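Local coordinates for restriction endonuclease S subunits (PDB 3OKG), which probably recognises the target DNA sequence as the specificity subunit of a type I methyltransferase, where it is paired with M polypeptides, at residues 117-122 with 163-168; 255-260 with 304-309; 324-329 with 358-363. All blocks are in the same frame, centred on the assembly; numbering follows the deposited sequence.

How the interactions relate
Interaction 1 lies in the first of the two DNA specificity domains of this chain, interactions 2 and 3 in the second. The two halves are far apart: the centre of interaction 1 is about 64 Å from that of interaction 2 and about 66 Å from that of interaction 3, with long helices such as 174-216 and 365-388 between them. Interactions 2 and 3 are neighbours, their centres about 25 Å apart and their nearest atoms about 8 Å apart. One joins two strands of a sheet; the other seats a helix against the strand that leads into helix 365-388. A sulfate, probably from the crystallisation liquor, makes a weak hydrogen bond to Arg-122 beside interaction 1.

Interaction 1 (117-122 with 163-168); sequences GFCVIR and DVYNTL. With SO4 (sulfate ion), chain H.
The sulfur of Cys-119 is the bump that strand 118-121 offers to helix 161-165, and the ring of Tyr-165 with the flank of Val-164 forms the hollow that takes it. SG sits over one face of the Tyr-165 ring, 3.8 Å from its centroid and displaced toward the rim, where CE1 and CZ are its nearest atoms. Along a second wall of the hollow, Val-164 CB comes within 3.9 Å of the same SG. An anti placement relative to the backbone N (chi1 175°) sets the sulfur there. Ile-121, two residues along, adds a second bump: its CD1 meets Val-164 CG1 at 4.0 Å, the two side chains crossing at about a right angle, while the Ile-121 side chain slides past the tyrosine in the opposite direction, CG1 nearest to CE1.

The tip of the tyrosine is polar. Its OH donates to the carbonyl O of Val-120 over 2.6 Å. That oxygen lies at the ring's edge, near its plane; the hydroxyl stands 33° out of the carbonyl plane. A water donates to Tyr-165 OH and accepts from Val-120 N, so the hydroxyl is tied to both ends of one residue's backbone. A phenylalanine here would probably keep the sulfur on its ring but leave Val-120 O and the bridging water without their hydroxyl partner.

Beside the strand, in the same sheet, Phe-92 and Val-90 pair through their backbones with Cys-119 and Ile-121, and helix 130-137 touches Ile-121 through Leu-133 and Cys-137. A Cys sulfur-aromatic contact, with a tyrosine-to-backbone hydrogen bond, thus docks a helix onto an outer strand of a three-stranded antiparallel sheet, within the first DNA specificity domain of the S subunit.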
loop_
_atom_site.group_PDB
_atom_site.type_symbol
_atom_site.label_atom_id
_atom_site.label_comp_id
_atom_site.label_asym_id
_atom_site.label_seq_id
_atom_site.Cartn_x
_atom_site.Cartn_y
_atom_site.Cartn_z
ATOM N N GLY A 117 -27.630 15.019 2.935
ATOM C CA GLY A 117 -26.598 14.370 3.733
ATOM C C GLY A 117 -25.298 15.160 3.878
ATOM O O GLY A 117 -24.409 14.754 4.641
ATOM N N PHE A 118 -25.161 16.263 3.134
ATOM C CA PHE A 118 -24.016 17.165 3.319
ATOM C C PHE A 118 -24.376 18.383 4.116
ATOM O O PHE A 118 -25.395 19.046 3.869
ATOM C CB PHE A 118 -23.474 17.699 1.982
ATOM C CG PHE A 118 -22.856 16.653 1.084
ATOM C CD1 PHE A 118 -21.556 16.205 1.311
ATOM C CD2 PHE A 118 -23.539 16.181 -0.035
ATOM C CE1 PHE A 118 -20.952 15.251 0.465
ATOM C CE2 PHE A 118 -22.939 15.234 -0.903
ATOM C CZ PHE A 118 -21.639 14.774 -0.658
ATOM N N CYS A 119 -23.493 18.747 5.032
ATOM C CA CYS A 119 -23.541 20.079 5.612
ATOM C C CYS A 119 -22.911 21.070 4.624
ATOM O O CYS A 119 -21.778 20.860 4.175
ATOM C CB CYS A 119 -22.744 20.089 6.925
ATOM S SG CYS A 119 -22.604 21.716 7.662
ATOM N N VAL A 120 -23.618 22.153 4.307
ATOM C CA VAL A 120 -23.120 23.111 3.291
ATOM C C VAL A 120 -22.468 24.300 4.009
ATOM O O VAL A 120 -23.110 25.003 4.757
ATOM C CB VAL A 120 -24.235 23.592 2.314
ATOM C CG1 VAL A 120 -23.664 24.604 1.320
ATOM C CG2 VAL A 120 -24.811 22.400 1.494
ATOM N N ILE A 121 -21.173 24.468 3.794
ATOM C CA ILE A 121 -20.361 25.423 4.515
ATOM C C ILE A 121 -19.949 26.506 3.523
ATOM O O ILE A 121 -19.028 26.302 2.726
ATOM C CB ILE A 121 -19.104 24.692 5.073
ATOM C CG1 ILE A 121 -19.514 23.732 6.207
ATOM C CG2 ILE A 121 -18.038 25.682 5.504
ATOM C CD1 ILE A 121 -18.499 22.557 6.412
ATOM N N ARG A 122 -20.647 27.643 3.582
ATOM C CA ARG A 122 -20.489 28.746 2.645
ATOM C C ARG A 122 -19.722 29.885 3.273
ATOM O O ARG A 122 -20.237 30.549 4.185
ATOM C CB ARG A 122 -21.875 29.233 2.201
ATOM C CG ARG A 122 -21.856 30.363 1.148
ATOM C CD ARG A 122 -23.225 30.477 0.456
ATOM N NE ARG A 122 -23.569 29.193 -0.175
ATOM C CZ ARG A 122 -24.803 28.822 -0.503
ATOM N NH1 ARG A 122 -25.831 29.646 -0.288
ATOM N NH2 ARG A 122 -25.008 27.633 -1.051
ATOM N N ASP A 163 -23.940 20.490 14.440
ATOM C CA ASP A 163 -22.755 19.939 15.101
ATOM C C ASP A 163 -21.502 20.394 14.331
ATOM O O ASP A 163 -20.493 20.802 14.906
ATOM C CB ASP A 163 -22.784 18.402 15.085
ATOM C CG ASP A 163 -23.813 17.804 16.052
ATOM O OD1 ASP A 163 -24.361 18.544 16.886
ATOM O OD2 ASP A 163 -24.059 16.583 15.957
ATOM N N VAL A 164 -21.559 20.298 13.011
ATOM C CA VAL A 164 -20.408 20.719 12.208
ATOM C C VAL A 164 -20.163 22.233 12.344
ATOM O O VAL A 164 -19.030 22.678 12.572
ATOM C CB VAL A 164 -20.596 20.302 10.732
ATOM C CG1 VAL A 164 -19.401 20.776 9.852
ATOM C CG2 VAL A 164 -20.798 18.757 10.623
ATOM N N TYR A 165 -21.217 23.029 12.224
ATOM C CA TYR A 165 -21.062 24.478 12.329
ATOM C C TYR A 165 -20.520 24.870 13.711
ATOM O O TYR A 165 -19.895 25.910 13.857
ATOM C CB TYR A 165 -22.380 25.218 12.086
ATOM C CG TYR A 165 -22.966 25.063 10.695
ATOM C CD1 TYR A 165 -22.175 25.252 9.548
ATOM C CD2 TYR A 165 -24.306 24.782 10.527
ATOM C CE1 TYR A 165 -22.728 25.122 8.256
ATOM C CE2 TYR A 165 -24.868 24.671 9.261
ATOM C CZ TYR A 165 -24.076 24.847 8.127
ATOM O OH TYR A 165 -24.652 24.697 6.871
ATOM N N ASN A 166 -20.749 24.030 14.716
ATOM C CA ASN A 166 -20.319 24.362 16.077
ATOM C C ASN A 166 -18.861 24.057 16.375
ATOM O O ASN A 166 -18.333 24.449 17.426
ATOM C CB ASN A 166 -21.223 23.655 17.109
ATOM C CG ASN A 166 -22.571 24.330 17.234
ATOM O OD1 ASN A 166 -22.718 25.503 16.882
ATOM N ND2 ASN A 166 -23.570 23.595 17.742
ATOM N N THR A 167 -18.193 23.359 15.460
ATOM C CA THR A 167 -16.812 22.975 15.728
ATOM C C THR A 167 -15.941 24.221 15.773
ATOM O O THR A 167 -16.245 25.207 15.111
ATOM C CB THR A 167 -16.249 21.935 14.691
ATOM O OG1 THR A 167 -16.224 22.514 13.378
ATOM C CG2 THR A 167 -17.070 20.618 14.696
ATOM N N LEU A 168 -14.864 24.176 16.559
ATOM C CA LEU A 168 -13.908 25.279 16.628
ATOM C C LEU A 168 -12.848 25.182 15.546
ATOM O O LEU A 168 -12.340 24.099 15.291
ATOM C CB LEU A 168 -13.167 25.255 17.979
ATOM C CG LEU A 168 -14.010 25.594 19.196
ATOM C CD1 LEU A 168 -13.116 25.649 20.486
ATOM C CD2 LEU A 168 -14.720 26.919 18.962
HETATM S S SO4 H . -28.774 31.024 -2.232
HETATM O O1 SO4 H . -29.890 31.902 -2.583
HETATM O O2 SO4 H . -27.555 31.539 -2.853
HETATM O O3 SO4 H . -28.614 30.995 -0.773
HETATM O O4 SO4 H . -29.032 29.668 -2.724
HETATM O O HOH W 1 -26.242 22.574 5.121
#

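Interaction 2 (255-260 with 304-309); sequences NGLPFF and NLACCI
A parallel pairing of two strands in a mixed sheet joins 257-260 to 307-309, with Phe-259 opposite Cys-308 and Phe-260 opposite Ile-309. Two backbone bonds lock it: Cys-308 N donates to Pro-258 O, and Cys-308 O accepts from Phe-260 N, each over 2.9 Å. Cys-308 thus bridges the residues before and after its partner, and the CA-H of Phe-259 also approaches Cys-308 O. Phe-259 and Cys-308 project from one side of the sheet, Phe-260 and Ile-309 from the other.

Side chains meet through two sulfurs, both at ring edges. Cys-308 SG lies in the plane of the Phe-259 ring, 3.8 Å from CD1. Cys-307 does the same for Phe-260, its SG 3.6 Å from CE2, while its CB reaches that same CE2 at 3.5 Å. A chi1 of 60° in Cys-307 and 54° in Cys-308 places each SG against the edge of the neighbouring ring. At the start of the pairing, Leu-257 lays CD2 against Ala-306 CB at 3.9 Å, and Pro-258 CD rests near Ala-306 O.

Strand 276-277 flanks 257-260 on its other side: Leu-257 bonds to Cys-277 through the backbone, with Phe-259 bonded to Ile-275 just ahead of that strand. The antiparallel neighbours 276-277 and 283-284 therefore enclose a central parallel pair, the mark of a mixed beta sheet, here in the second DNA specificity domain.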
loop_
_atom_site.group_PDB
_atom_site.type_symbol
_atom_site.label_atom_id
_atom_site.label_comp_id
_atom_site.label_asym_id
_atom_site.label_seq_id
_atom_site.Cartn_x
_atom_site.Cartn_y
_atom_site.Cartn_z
ATOM N N ASN A 255 10.761 -34.356 19.080
ATOM C CA ASN A 255 11.433 -35.641 18.946
ATOM C C ASN A 255 11.943 -35.874 17.522
ATOM O O ASN A 255 11.165 -36.185 16.606
ATOM C CB ASN A 255 10.509 -36.778 19.388
ATOM C CG ASN A 255 9.945 -36.562 20.785
ATOM O OD1 ASN A 255 10.652 -36.129 21.696
ATOM N ND2 ASN A 255 8.662 -36.866 20.956
ATOM N N GLY A 256 13.255 -35.731 17.355
ATOM C CA GLY A 256 13.891 -35.871 16.054
ATOM C C GLY A 256 14.228 -34.523 15.440
ATOM O O GLY A 256 15.025 -33.762 15.997
ATOM N N LEU A 257 13.612 -34.223 14.298
ATOM C CA LEU A 257 13.918 -33.004 13.549
ATOM C C LEU A 257 12.658 -32.440 12.921
ATOM O O LEU A 257 11.743 -33.199 12.583
ATOM C CB LEU A 257 14.937 -33.302 12.435
ATOM C CG LEU A 257 16.373 -33.633 12.833
ATOM C CD1 LEU A 257 17.186 -33.975 11.596
ATOM C CD2 LEU A 257 17.003 -32.476 13.604
ATOM N N PRO A 258 12.610 -31.107 12.734
ATOM C CA PRO A 258 11.444 -30.540 12.044
ATOM C C PRO A 258 11.276 -31.215 10.698
ATOM O O PRO A 258 12.270 -31.611 10.082
ATOM C CB PRO A 258 11.809 -29.059 11.879
ATOM C CG PRO A 258 12.809 -28.797 12.978
ATOM C CD PRO A 258 13.579 -30.078 13.150
ATOM N N PHE A 259 10.040 -31.352 10.242
ATOM C CA PHE A 259 9.782 -32.065 9.001
ATOM C C PHE A 259 9.013 -31.170 8.059
ATOM O O PHE A 259 8.002 -30.568 8.443
ATOM C CB PHE A 259 9.002 -33.366 9.254
ATOM C CG PHE A 259 8.486 -34.022 7.995
ATOM C CD1 PHE A 259 9.291 -34.877 7.263
ATOM C CD2 PHE A 259 7.195 -33.782 7.552
ATOM C CE1 PHE A 259 8.812 -35.480 6.102
ATOM C CE2 PHE A 259 6.706 -34.370 6.399
ATOM C CZ PHE A 259 7.520 -35.228 5.669
ATOM N N PHE A 260 9.496 -31.075 6.825
ATOM C CA PHE A 260 8.817 -30.264 5.827
ATOM C C PHE A 260 8.421 -31.114 4.629
ATOM O O PHE A 260 9.273 -31.659 3.912
ATOM C CB PHE A 260 9.695 -29.070 5.410
ATOM C CG PHE A 260 10.254 -28.293 6.573
ATOM C CD1 PHE A 260 9.415 -27.563 7.406
ATOM C CD2 PHE A 260 11.617 -28.291 6.838
ATOM C CE1 PHE A 260 9.927 -26.853 8.474
ATOM C CE2 PHE A 260 12.144 -27.575 7.910
ATOM C CZ PHE A 260 11.294 -26.855 8.731
ATOM N N ASN A 304 17.568 -23.307 7.518
ATOM C CA ASN A 304 18.348 -22.673 8.588
ATOM C C ASN A 304 18.575 -23.567 9.801
ATOM O O ASN A 304 19.239 -23.161 10.757
ATOM C CB ASN A 304 17.781 -21.308 9.009
ATOM C CG ASN A 304 16.271 -21.319 9.206
ATOM O OD1 ASN A 304 15.654 -20.261 9.370
ATOM N ND2 ASN A 304 15.669 -22.505 9.191
ATOM N N LEU A 305 18.040 -24.787 9.746
ATOM C CA LEU A 305 18.204 -25.754 10.828
ATOM C C LEU A 305 18.308 -27.162 10.259
ATOM O O LEU A 305 17.763 -27.447 9.192
ATOM C CB LEU A 305 16.998 -25.705 11.778
ATOM C CG LEU A 305 16.880 -24.590 12.812
ATOM C CD1 LEU A 305 18.248 -24.239 13.373
ATOM C CD2 LEU A 305 16.206 -23.369 12.211
ATOM N N ALA A 306 18.998 -28.051 10.965
ATOM C CA ALA A 306 18.914 -29.463 10.625
ATOM C C ALA A 306 17.427 -29.820 10.585
ATOM O O ALA A 306 16.676 -29.483 11.490
ATOM C CB ALA A 306 19.650 -30.303 11.653
ATOM N N CYS A 307 16.996 -30.472 9.522
ATOM C CA CYS A 307 15.589 -30.799 9.361
ATOM C C CYS A 307 15.497 -32.009 8.453
ATOM O O CYS A 307 16.529 -32.545 8.049
ATOM C CB CYS A 307 14.814 -29.620 8.773
ATOM S SG CYS A 307 15.372 -29.044 7.101
ATOM N N CYS A 308 14.278 -32.441 8.135
ATOM C CA CYS A 308 14.083 -33.515 7.162
ATOM C C CYS A 308 12.912 -33.210 6.242
ATOM O O CYS A 308 11.977 -32.502 6.621
ATOM C CB CYS A 308 13.918 -34.875 7.847
ATOM S SG CYS A 308 12.617 -34.925 9.099
ATOM N N ILE A 309 12.981 -33.751 5.030
ATOM C CA ILE A 309 12.097 -33.372 3.945
ATOM C C ILE A 309 11.354 -34.558 3.350
ATOM O O ILE A 309 11.891 -35.667 3.272
ATOM C CB ILE A 309 12.917 -32.680 2.834
ATOM C CG1 ILE A 309 14.062 -33.598 2.359
ATOM C CG2 ILE A 309 13.491 -31.357 3.366
ATOM C CD1 ILE A 309 14.731 -33.150 1.056
#

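Interaction 3 (324-329 with 358-363); sequences RFWLLY and VFIPLP
Trp-326 of helix 324-333 meets strand 359-362 with its indole. NE1 donates to the carbonyl O of Pro-361 over 2.8 Å, at an N-H...O angle of 153°; the oxygen lies near the ring plane, and the nitrogen approaches it almost in line with the C=O bond. This bond satisfies the indole N-H in a buried setting and helps fix how the ring is turned. Over one face comes Pro-363, tip to tip with the tryptophan: its CG is 4.0 Å from the centroid of the six-membered ring, a CH-pi contact, and its CD is 3.5 Å from CZ2, offset toward the rim. Ile-360 slides past the indole in the opposite direction, its CD1 lying 3.9 Å from Trp-326 CD1. Ile-360 CD1 also meets Leu-327 CD1, at 4.3 Å.

The CB of Trp-326 already points toward the strand, and chi1 (-178°) sets CG anti to the backbone N. The axes of 324-329 and 359-362 run at 134° to each other and lie 10.1 Å apart, a spacing that side chains rather than backbones bridge: this is helix-on-sheet packing, and the sheet is the antiparallel pair of 359-362 with 229-232 in the second DNA specificity domain.

Farther out, the strand is held by backbone bonds from Ile-360 to Val-231 and from Leu-362 to Arg-229, and Trp-228 touches Pro-363. The indole is also walled by Gln-368 and Ile-371 of helix 365-388, and Phe-217 meets it edge-to-face. Gln-368 in addition donates through NE2 to Pro-363 O, tying the proline above the indole to the start of that long helix.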
loop_
_atom_site.group_PDB
_atom_site.type_symbol
_atom_site.label_atom_id
_atom_site.label_comp_id
_atom_site.label_asym_id
_atom_site.label_seq_id
_atom_site.Cartn_x
_atom_site.Cartn_y
_atom_site.Cartn_z
ATOM N N ARG A 324 26.446 -21.116 -2.077
ATOM C CA ARG A 324 25.029 -21.314 -1.839
ATOM C C ARG A 324 24.204 -20.284 -2.591
ATOM O O ARG A 324 23.212 -20.592 -3.266
ATOM C CB ARG A 324 24.757 -21.130 -0.336
ATOM C CG ARG A 324 23.298 -21.051 -0.011
ATOM C CD ARG A 324 23.046 -21.515 1.405
ATOM N NE ARG A 324 23.094 -20.446 2.391
ATOM C CZ ARG A 324 24.192 -20.077 3.031
ATOM N NH1 ARG A 324 25.344 -20.686 2.769
ATOM N NH2 ARG A 324 24.133 -19.100 3.935
ATOM N N PHE A 325 24.605 -19.034 -2.448
ATOM C CA PHE A 325 23.816 -17.957 -3.036
ATOM C C PHE A 325 23.931 -17.827 -4.551
ATOM O O PHE A 325 23.017 -17.298 -5.197
ATOM C CB PHE A 325 24.085 -16.654 -2.297
ATOM C CG PHE A 325 23.516 -16.668 -0.896
ATOM C CD1 PHE A 325 22.159 -16.880 -0.707
ATOM C CD2 PHE A 325 24.329 -16.513 0.212
ATOM C CE1 PHE A 325 21.607 -16.913 0.585
ATOM C CE2 PHE A 325 23.794 -16.546 1.496
ATOM C CZ PHE A 325 22.429 -16.755 1.676
ATOM N N TRP A 326 25.019 -18.347 -5.121
ATOM C CA TRP A 326 25.118 -18.438 -6.605
ATOM C C TRP A 326 24.054 -19.406 -7.109
ATOM O O TRP A 326 23.293 -19.110 -8.046
ATOM C CB TRP A 326 26.520 -18.917 -7.018
ATOM C CG TRP A 326 26.763 -18.999 -8.514
ATOM C CD1 TRP A 326 26.883 -20.151 -9.273
ATOM C CD2 TRP A 326 26.941 -17.901 -9.423
ATOM N NE1 TRP A 326 27.128 -19.826 -10.596
ATOM C CE2 TRP A 326 27.184 -18.454 -10.713
ATOM C CE3 TRP A 326 26.960 -16.504 -9.271
ATOM C CZ2 TRP A 326 27.389 -17.661 -11.839
ATOM C CZ3 TRP A 326 27.172 -15.713 -10.400
ATOM C CH2 TRP A 326 27.389 -16.293 -11.665
ATOM N N LEU A 327 24.001 -20.569 -6.460
ATOM C CA LEU A 327 22.990 -21.581 -6.753
ATOM C C LEU A 327 21.571 -21.020 -6.618
ATOM O O LEU A 327 20.727 -21.206 -7.492
ATOM C CB LEU A 327 23.146 -22.767 -5.792
ATOM C CG LEU A 327 22.117 -23.888 -5.953
ATOM C CD1 LEU A 327 22.087 -24.376 -7.399
ATOM C CD2 LEU A 327 22.422 -25.040 -5.001
ATOM N N LEU A 328 21.316 -20.331 -5.509
ATOM C CA LEU A 328 19.994 -19.776 -5.250
ATOM C C LEU A 328 19.546 -18.789 -6.328
ATOM O O LEU A 328 18.410 -18.854 -6.809
ATOM C CB LEU A 328 19.973 -19.081 -3.881
ATOM C CG LEU A 328 18.577 -18.854 -3.306
ATOM C CD1 LEU A 328 17.859 -20.178 -3.215
ATOM C CD2 LEU A 328 18.646 -18.193 -1.912
ATOM N N TYR A 329 20.408 -17.845 -6.682
ATOM C CA TYR A 329 20.063 -16.911 -7.754
ATOM C C TYR A 329 19.770 -17.632 -9.062
ATOM O O TYR A 329 18.863 -17.258 -9.806
ATOM C CB TYR A 329 21.182 -15.914 -7.990
ATOM C CG TYR A 329 21.060 -14.686 -7.123
ATOM C CD1 TYR A 329 22.036 -14.385 -6.180
ATOM C CD2 TYR A 329 19.956 -13.841 -7.236
ATOM C CE1 TYR A 329 21.932 -13.258 -5.370
ATOM C CE2 TYR A 329 19.834 -12.714 -6.423
ATOM C CZ TYR A 329 20.819 -12.441 -5.495
ATOM O OH TYR A 329 20.710 -11.334 -4.696
ATOM N N VAL A 358 20.998 -30.455 -14.766
ATOM C CA VAL A 358 20.918 -29.007 -14.994
ATOM C C VAL A 358 22.312 -28.436 -15.181
ATOM O O VAL A 358 23.148 -28.572 -14.292
ATOM C CB VAL A 358 20.268 -28.320 -13.768
ATOM C CG1 VAL A 358 20.333 -26.806 -13.895
ATOM C CG2 VAL A 358 18.824 -28.802 -13.603
ATOM N N PHE A 359 22.590 -27.797 -16.322
ATOM C CA PHE A 359 23.867 -27.088 -16.452
ATOM C C PHE A 359 23.850 -25.734 -15.728
ATOM O O PHE A 359 22.849 -25.042 -15.772
ATOM C CB PHE A 359 24.236 -26.868 -17.923
ATOM C CG PHE A 359 25.076 -27.973 -18.489
ATOM C CD1 PHE A 359 26.445 -28.025 -18.217
ATOM C CD2 PHE A 359 24.492 -28.983 -19.233
ATOM C CE1 PHE A 359 27.233 -29.062 -18.715
ATOM C CE2 PHE A 359 25.262 -30.018 -19.735
ATOM C CZ PHE A 359 26.640 -30.056 -19.471
ATOM N N ILE A 360 24.966 -25.371 -15.097
ATOM C CA ILE A 360 25.103 -24.076 -14.430
ATOM C C ILE A 360 26.484 -23.522 -14.743
ATOM O O ILE A 360 27.467 -24.272 -14.746
ATOM C CB ILE A 360 24.894 -24.228 -12.874
ATOM C CG1 ILE A 360 24.972 -22.870 -12.137
ATOM C CG2 ILE A 360 25.904 -25.236 -12.260
ATOM C CD1 ILE A 360 24.640 -23.004 -10.607
ATOM N N PRO A 361 26.580 -22.203 -15.017
ATOM C CA PRO A 361 27.918 -21.678 -15.280
ATOM C C PRO A 361 28.612 -21.507 -13.939
ATOM O O PRO A 361 28.019 -21.067 -12.958
ATOM C CB PRO A 361 27.656 -20.292 -15.905
ATOM C CG PRO A 361 26.151 -20.000 -15.700
ATOM C CD PRO A 361 25.561 -21.145 -14.903
ATOM N N LEU A 362 29.877 -21.848 -13.884
ATOM C CA LEU A 362 30.555 -21.901 -12.620
ATOM C C LEU A 362 31.840 -21.109 -12.637
ATOM O O LEU A 362 32.873 -21.616 -13.109
ATOM C CB LEU A 362 30.830 -23.374 -12.214
ATOM C CG LEU A 362 31.313 -23.537 -10.765
ATOM C CD1 LEU A 362 30.114 -23.446 -9.772
ATOM C CD2 LEU A 362 32.071 -24.853 -10.577
ATOM N N PRO A 363 31.784 -19.861 -12.120
ATOM C CA PRO A 363 32.976 -19.044 -11.918
ATOM C C PRO A 363 33.797 -19.593 -10.773
ATOM O O PRO A 363 33.292 -20.405 -9.992
ATOM C CB PRO A 363 32.407 -17.670 -11.479
ATOM C CG PRO A 363 30.925 -17.717 -11.801
ATOM C CD PRO A 363 30.568 -19.176 -11.642
#